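Local coordinates for protein phosphoribosyl-glycinamide (GAR) synthetase (Cryptococcus neoformans var. grubii serotype A, PDB 7LVO) that catalyses, through this N-terminal GAR synthetase portion of a bifunctional enzyme, the ATP-dependent joining of phosphoribosylamine and glycine in the second step of de novo purine synthesis, at residues A[275-283]-A[458-467]; A[392-400]-A[420-429]. All coordinates share one frame; numbering follows the deposited sequence.

Interaction 1: A[275-283]-A[458-467]; sequences GMGAYAPAP and TFRRDIAYRA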
# COMPACT_ATOMS: atom_id res chain seq x y z
N GLY A 275 -6.12 -5.77 -4.71
CA GLY A 275 -7.14 -5.03 -3.99
C GLY A 275 -8.23 -4.52 -4.91
O GLY A 275 -7.97 -3.66 -5.76
N MET A 276 -9.44 -5.04 -4.75
CA MET A 276 -10.58 -4.64 -5.58
C MET A 276 -11.46 -3.59 -4.91
O MET A 276 -12.44 -3.15 -5.51
CB MET A 276 -11.43 -5.86 -5.94
CG MET A 276 -10.76 -6.83 -6.91
SD MET A 276 -10.34 -6.08 -8.49
CE MET A 276 -11.95 -5.55 -9.07
N GLY A 277 -11.13 -3.17 -3.69
CA GLY A 277 -11.91 -2.16 -3.02
C GLY A 277 -11.66 -2.12 -1.53
O GLY A 277 -11.29 -3.14 -0.93
N ALA A 278 -11.86 -0.96 -0.91
CA ALA A 278 -11.61 -0.81 0.52
C ALA A 278 -12.59 0.20 1.11
O ALA A 278 -13.25 0.96 0.40
CB ALA A 278 -10.16 -0.36 0.78
N TYR A 279 -12.67 0.18 2.43
CA TYR A 279 -13.56 1.09 3.15
C TYR A 279 -12.95 1.36 4.52
O TYR A 279 -12.16 0.57 5.04
CB TYR A 279 -14.97 0.52 3.29
CG TYR A 279 -15.03 -0.87 3.90
CD1 TYR A 279 -14.84 -2.00 3.11
CD2 TYR A 279 -15.25 -1.05 5.25
CE1 TYR A 279 -14.89 -3.27 3.65
CE2 TYR A 279 -15.29 -2.32 5.81
CZ TYR A 279 -15.11 -3.42 5.00
OH TYR A 279 -15.15 -4.69 5.53
N ALA A 280 -13.32 2.51 5.09
CA ALA A 280 -12.80 2.93 6.39
C ALA A 280 -13.71 4.01 6.94
O ALA A 280 -14.31 4.76 6.16
CB ALA A 280 -11.36 3.45 6.27
N PRO A 281 -13.85 4.12 8.28
CA PRO A 281 -13.27 3.20 9.27
C PRO A 281 -13.95 1.84 9.26
O PRO A 281 -15.16 1.77 9.15
CB PRO A 281 -13.52 3.92 10.61
CG PRO A 281 -13.84 5.33 10.26
CD PRO A 281 -14.49 5.28 8.91
N ALA A 282 -13.17 0.78 9.35
CA ALA A 282 -13.72 -0.57 9.39
C ALA A 282 -14.42 -0.79 10.72
O ALA A 282 -13.75 -0.80 11.76
CB ALA A 282 -12.60 -1.60 9.20
N PRO A 283 -15.75 -0.97 10.75
CA PRO A 283 -16.43 -1.14 12.04
C PRO A 283 -15.86 -2.27 12.89
O PRO A 283 -15.92 -2.20 14.12
CB PRO A 283 -17.89 -1.41 11.64
CG PRO A 283 -18.04 -0.77 10.30
CD PRO A 283 -16.69 -0.95 9.62
N THR A 458 -14.72 -4.73 -15.35
CA THR A 458 -15.13 -5.66 -14.31
C THR A 458 -14.97 -5.01 -12.94
O THR A 458 -14.07 -4.21 -12.72
CB THR A 458 -14.29 -6.95 -14.35
OG1 THR A 458 -14.18 -7.41 -15.71
CG2 THR A 458 -14.93 -8.03 -13.49
N PHE A 459 -15.87 -5.36 -12.03
CA PHE A 459 -15.82 -4.84 -10.67
C PHE A 459 -16.75 -5.67 -9.80
O PHE A 459 -17.69 -6.29 -10.29
CB PHE A 459 -16.20 -3.35 -10.62
CG PHE A 459 -17.60 -3.07 -11.08
CD1 PHE A 459 -17.87 -2.80 -12.41
CD2 PHE A 459 -18.66 -3.06 -10.17
CE1 PHE A 459 -19.15 -2.54 -12.84
CE2 PHE A 459 -19.95 -2.81 -10.60
CZ PHE A 459 -20.20 -2.54 -11.93
N ARG A 460 -16.46 -5.67 -8.50
CA ARG A 460 -17.31 -6.35 -7.52
C ARG A 460 -18.41 -5.40 -7.05
O ARG A 460 -18.16 -4.23 -6.76
CB ARG A 460 -16.48 -6.81 -6.32
CG ARG A 460 -15.56 -7.99 -6.62
CD ARG A 460 -14.73 -8.39 -5.41
NE ARG A 460 -15.56 -8.69 -4.24
CZ ARG A 460 -15.11 -9.24 -3.12
NH1 ARG A 460 -13.85 -9.60 -2.99
NH2 ARG A 460 -15.95 -9.44 -2.11
N ARG A 461 -19.64 -5.91 -7.00
CA ARG A 461 -20.78 -5.12 -6.55
C ARG A 461 -20.99 -5.18 -5.04
O ARG A 461 -21.87 -4.48 -4.53
CB ARG A 461 -22.05 -5.59 -7.26
CG ARG A 461 -21.99 -5.48 -8.78
CD ARG A 461 -23.23 -6.10 -9.41
NE ARG A 461 -23.32 -7.53 -9.14
CZ ARG A 461 -24.35 -8.29 -9.47
NH1 ARG A 461 -25.41 -7.79 -10.10
NH2 ARG A 461 -24.33 -9.59 -9.17
N ASP A 462 -20.21 -5.99 -4.32
CA ASP A 462 -20.43 -6.23 -2.90
C ASP A 462 -19.33 -5.64 -2.03
O ASP A 462 -19.07 -6.12 -0.93
CB ASP A 462 -20.56 -7.73 -2.63
CG ASP A 462 -19.28 -8.49 -2.97
OD1 ASP A 462 -18.52 -8.00 -3.83
OD2 ASP A 462 -19.05 -9.56 -2.38
N ILE A 463 -18.66 -4.59 -2.51
CA ILE A 463 -17.64 -3.93 -1.70
C ILE A 463 -18.28 -3.41 -0.42
O ILE A 463 -19.28 -2.69 -0.46
CB ILE A 463 -16.96 -2.80 -2.49
CG1 ILE A 463 -16.26 -3.37 -3.72
CG2 ILE A 463 -15.98 -2.04 -1.59
CD1 ILE A 463 -15.12 -4.33 -3.42
N ALA A 464 -17.70 -3.79 0.72
CA ALA A 464 -18.17 -3.40 2.04
C ALA A 464 -19.50 -4.06 2.40
O ALA A 464 -20.18 -3.61 3.34
CB ALA A 464 -18.30 -1.88 2.17
N TYR A 465 -19.89 -5.12 1.69
CA TYR A 465 -21.16 -5.77 1.97
C TYR A 465 -21.16 -6.44 3.34
O TYR A 465 -22.15 -6.37 4.07
CB TYR A 465 -21.48 -6.80 0.87
CG TYR A 465 -20.99 -8.20 1.19
CD1 TYR A 465 -19.67 -8.57 0.95
CD2 TYR A 465 -21.85 -9.15 1.72
CE1 TYR A 465 -19.23 -9.86 1.23
CE2 TYR A 465 -21.41 -10.43 2.01
CZ TYR A 465 -20.10 -10.78 1.76
OH TYR A 465 -19.67 -12.06 2.05
N ARG A 466 -20.04 -7.07 3.71
CA ARG A 466 -19.96 -7.80 4.97
C ARG A 466 -19.92 -6.89 6.18
O ARG A 466 -19.99 -7.38 7.31
CB ARG A 466 -18.73 -8.71 4.95
CG ARG A 466 -17.48 -8.02 4.45
CD ARG A 466 -16.39 -9.04 4.12
NE ARG A 466 -15.17 -8.38 3.65
CZ ARG A 466 -14.19 -8.00 4.45
NH1 ARG A 466 -14.24 -8.21 5.75
NH2 ARG A 466 -13.13 -7.38 3.92
N ALA A 467 -19.81 -5.57 5.98
CA ALA A 467 -19.86 -4.62 7.08
C ALA A 467 -21.21 -3.93 7.21
O ALA A 467 -21.48 -3.32 8.25
CB ALA A 467 -18.77 -3.55 6.91
O HOH W 1 -14.39 -3.92 -7.44
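The methyl of Ala464 sits over one face of the Tyr279 ring, CB lying 4.0 Å from the ring centroid in a CH-pi contact displaced toward the CD1 side. Ala467 approaches the same ring obliquely, its CB 3.9 Å from CE2, and also meets the ring of Pro283. At the phenol end the flat groups exchange roles: Tyr279 OH stands over one face of the Arg466 guanidinium, 3.6 Å from CZ, with the ring and guanidinium planes 67° apart. That hydroxyl is hydrogen-bonded to Gln259, on the adjoining strand; its meeting with the guanidinium is a contact over the face. Tyr279 owes its direction to a first torsion of 53°, which sets the ring between the backbone N and the carbonyl carbon and drops it onto segment 458-467.

A second flat group is fixed within that segment. Arg460 offers its edge to Asp462 in a salt bridge, NE donating almost straight to OD1 at 3.1 Å, in the guanidinium plane, and NH2 to OD2, two nitrogens gripping two oxygens side-on; NH1 turns to the carbonyl of Arg263. Arg460 CD packs against Met276 CB. Between the arginine and the tyrosine, Ile463 pushes CD1 to 3.9 Å from Gly277 CA, where the strand has no side chain to obstruct it. Water bridges the backbones beside it, donating to Met276 O at 2.8 Å and accepting from Arg460 N. The type II turn from Asp462 to Tyr465 brings Ile463 and Ala464 to the strand together. Side chains and one water thus hold the loop after strand 452-453 alongside strand 277-280 of a five-stranded antiparallel sheet, joining sequence assigned to the ATP-grasp and C-terminal families of GAR synthetase.

Interaction 2: A[392-400]-A[420-429]; sequences YPKGLPMTL and VTVTDGGRVL. With EDO (1,2-ethanediol), chain C.
Met398 and Val428 point at each other tip to tip, the methionine CE ending 3.7 Å from Val428 CG1, whereas Met398 and Leu429 slide past one another in opposite directions. The last pair is tight, with Met398 CE 3.5 Å from Leu429 CD2. An extended second torsion followed by a bend at the third (58°) carries the thioether against strand 421-423, where SD rests on Thr421 CG2 and the backbone of Val422, and turns its methyl toward strand 427-435. Leu400 continues this apolar layer: it crosses Thr421 at about a right angle and passes Leu429 head to tail, Leu400 CD2 meeting Leu429 CD2.

Thr423 serves both layers: its CG2 lies by Met398 CG, while OG1 turns to the backbone of the loop. Leu396 N donates to Thr423 OG1 at 3.0 Å, and Gly395 N does so more weakly. A water links the same oxygen to Pro393 O. Gly395 N also reaches Thr423 O at 2.9 Å, from well above the carbonyl plane. Thr423 N in return donates to Leu396 O, which additionally receives a CA-H contact from Val422, and Met398 N binds Thr421 O at 2.8 Å.

At the far end Tyr392 lays one ring face over Gly426, whose CA is 3.7 Å from the ring centroid in a CH-pi contact; the carbonyl carbon of Gly425 comes in obliquely, close to CE1. Lys394 lays CD against the Asp424 carbonyl group, the two charges near but beyond salt-bridge distance. The backbones pair through a single beta bridge, Pro397 with Val422, and loop 392-396 lies along the chain leading from strand 421-423 into strand 427-435, where Val428 and Leu429 form a classic beta bulge facing Leu383 within the C-terminal domain of the GAR synthetase family.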
# COMPACT_ATOMS: atom_id res chain seq x y z
N TYR A 392 -5.01 -9.90 -19.52
CA TYR A 392 -6.00 -8.91 -19.90
C TYR A 392 -5.48 -8.08 -21.07
O TYR A 392 -4.26 -7.92 -21.22
CB TYR A 392 -6.32 -7.97 -18.72
CG TYR A 392 -5.12 -7.23 -18.19
CD1 TYR A 392 -4.72 -6.02 -18.74
CD2 TYR A 392 -4.37 -7.75 -17.13
CE1 TYR A 392 -3.61 -5.34 -18.26
CE2 TYR A 392 -3.26 -7.08 -16.65
CZ TYR A 392 -2.89 -5.88 -17.22
OH TYR A 392 -1.79 -5.20 -16.74
N PRO A 393 -6.37 -7.56 -21.90
CA PRO A 393 -5.95 -6.64 -22.96
C PRO A 393 -5.86 -5.20 -22.47
O PRO A 393 -6.53 -4.79 -21.52
CB PRO A 393 -7.06 -6.79 -24.01
CG PRO A 393 -8.28 -7.06 -23.19
CD PRO A 393 -7.82 -7.86 -21.98
N LYS A 394 -5.00 -4.44 -23.15
CA LYS A 394 -4.77 -3.04 -22.82
C LYS A 394 -5.10 -2.16 -24.02
O LYS A 394 -5.06 -2.60 -25.17
CB LYS A 394 -3.31 -2.79 -22.40
CG LYS A 394 -2.86 -3.60 -21.20
CD LYS A 394 -1.50 -3.12 -20.69
CE LYS A 394 -0.42 -3.28 -21.75
NZ LYS A 394 0.91 -2.86 -21.23
N GLY A 395 -5.43 -0.91 -23.72
CA GLY A 395 -5.64 0.09 -24.75
C GLY A 395 -7.07 0.39 -25.11
O GLY A 395 -7.30 1.17 -26.04
N LEU A 396 -8.04 -0.17 -24.39
CA LEU A 396 -9.44 0.07 -24.73
C LEU A 396 -9.81 1.51 -24.42
O LEU A 396 -9.45 2.03 -23.36
CB LEU A 396 -10.35 -0.89 -23.96
CG LEU A 396 -10.36 -2.36 -24.38
CD1 LEU A 396 -10.71 -2.51 -25.87
CD2 LEU A 396 -9.05 -3.05 -24.07
N PRO A 397 -10.55 2.19 -25.31
CA PRO A 397 -10.96 3.57 -25.02
C PRO A 397 -11.98 3.61 -23.89
O PRO A 397 -12.83 2.72 -23.77
CB PRO A 397 -11.58 4.05 -26.34
CG PRO A 397 -11.19 3.04 -27.37
CD PRO A 397 -11.00 1.75 -26.65
N MET A 398 -11.89 4.66 -23.08
CA MET A 398 -12.71 4.78 -21.88
C MET A 398 -13.68 5.95 -22.02
O MET A 398 -13.31 7.02 -22.49
CB MET A 398 -11.82 4.98 -20.65
CG MET A 398 -10.88 3.82 -20.37
SD MET A 398 -9.68 4.17 -19.10
CE MET A 398 -10.75 4.56 -17.72
N THR A 399 -14.92 5.71 -21.60
CA THR A 399 -15.94 6.75 -21.53
C THR A 399 -16.05 7.21 -20.08
O THR A 399 -16.40 6.42 -19.20
CB THR A 399 -17.29 6.22 -22.03
OG1 THR A 399 -17.14 5.69 -23.35
CG2 THR A 399 -18.33 7.34 -22.05
N LEU A 400 -15.73 8.48 -19.84
CA LEU A 400 -15.73 9.06 -18.50
C LEU A 400 -16.67 10.26 -18.51
O LEU A 400 -16.30 11.36 -18.93
CB LEU A 400 -14.32 9.46 -18.08
CG LEU A 400 -13.27 8.35 -18.11
CD1 LEU A 400 -11.87 8.93 -18.02
CD2 LEU A 400 -13.51 7.36 -16.98
N VAL A 420 -7.62 10.99 -25.66
CA VAL A 420 -8.53 9.93 -25.24
C VAL A 420 -7.86 9.08 -24.18
O VAL A 420 -6.68 8.70 -24.31
CB VAL A 420 -8.98 9.07 -26.44
CG1 VAL A 420 -7.79 8.31 -27.02
CG2 VAL A 420 -10.08 8.11 -26.02
N THR A 421 -8.60 8.76 -23.12
CA THR A 421 -8.08 7.93 -22.04
C THR A 421 -8.38 6.46 -22.34
O THR A 421 -9.52 6.10 -22.64
CB THR A 421 -8.70 8.33 -20.70
OG1 THR A 421 -8.50 9.73 -20.49
CG2 THR A 421 -8.06 7.55 -19.56
N VAL A 422 -7.35 5.63 -22.24
CA VAL A 422 -7.48 4.20 -22.53
C VAL A 422 -6.94 3.41 -21.36
O VAL A 422 -6.08 3.88 -20.60
CB VAL A 422 -6.74 3.81 -23.83
CG1 VAL A 422 -7.23 4.65 -25.00
CG2 VAL A 422 -5.23 3.97 -23.65
N THR A 423 -7.45 2.19 -21.21
CA THR A 423 -6.95 1.30 -20.17
C THR A 423 -5.47 1.02 -20.41
O THR A 423 -4.99 0.99 -21.55
CB THR A 423 -7.74 -0.01 -20.16
OG1 THR A 423 -7.59 -0.68 -21.42
CG2 THR A 423 -9.22 0.26 -19.91
N ASP A 424 -4.74 0.81 -19.30
CA ASP A 424 -3.30 0.55 -19.39
C ASP A 424 -2.82 -0.36 -18.27
O ASP A 424 -1.62 -0.34 -17.94
CB ASP A 424 -2.53 1.88 -19.38
CG ASP A 424 -1.09 1.73 -19.83
OD1 ASP A 424 -0.87 1.20 -20.94
OD2 ASP A 424 -0.19 2.14 -19.07
N GLY A 425 -3.70 -1.15 -17.67
CA GLY A 425 -3.29 -2.06 -16.61
C GLY A 425 -4.46 -2.91 -16.18
O GLY A 425 -5.58 -2.78 -16.69
N GLY A 426 -4.19 -3.81 -15.23
CA GLY A 426 -5.21 -4.68 -14.70
C GLY A 426 -6.29 -3.93 -13.95
O GLY A 426 -7.46 -3.96 -14.34
N ARG A 427 -5.90 -3.26 -12.87
CA ARG A 427 -6.79 -2.35 -12.17
C ARG A 427 -6.75 -1.00 -12.88
O ARG A 427 -5.71 -0.34 -12.92
CB ARG A 427 -6.38 -2.21 -10.70
CG ARG A 427 -6.44 -3.53 -9.93
CD ARG A 427 -6.23 -3.33 -8.44
NE ARG A 427 -4.86 -2.95 -8.12
CZ ARG A 427 -4.42 -2.61 -6.92
NH1 ARG A 427 -5.23 -2.60 -5.87
NH2 ARG A 427 -3.15 -2.28 -6.75
N VAL A 428 -7.88 -0.60 -13.46
CA VAL A 428 -7.93 0.59 -14.29
C VAL A 428 -8.13 1.85 -13.46
O VAL A 428 -7.38 2.82 -13.60
CB VAL A 428 -9.04 0.44 -15.36
CG1 VAL A 428 -9.05 1.63 -16.30
CG2 VAL A 428 -8.84 -0.85 -16.14
N LEU A 429 -9.14 1.87 -12.60
CA LEU A 429 -9.42 3.05 -11.79
C LEU A 429 -10.23 2.62 -10.58
O LEU A 429 -10.62 1.46 -10.42
CB LEU A 429 -10.14 4.12 -12.62
CG LEU A 429 -11.47 3.76 -13.29
CD1 LEU A 429 -12.61 3.71 -12.27
CD2 LEU A 429 -11.78 4.75 -14.39
C1 EDO C . -3.04 -3.92 -11.20
O1 EDO C . -2.15 -3.81 -12.32
C2 EDO C . -2.29 -4.40 -9.97
O2 EDO C . -1.40 -3.38 -9.51
O HOH W 2 -8.46 -3.11 -20.40

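In the fold
The two contacts lie about 22 Å apart, centre to centre, yet both reach one antiparallel sheet, in which strand 377-384 separates strand 277-280 of interaction 1 from strand 427-435 of interaction 2. Along the chain, interaction 2 is nested inside the long loop that interaction 1 closes. They meet directly where Arg427 NH1 probably hydrogen-bonds Gly275 O at 2.9 Å; NH2 of the same guanidinium makes a weak bond to an ethanediol, probably from the crystallisation liquor. Interaction 1 comes closer to the nucleotide site: the side chain of Arg466 is about 5 Å from that of Pro239, in the predicted ATP-binding region, whereas interaction 2 lies away from the annotated sites.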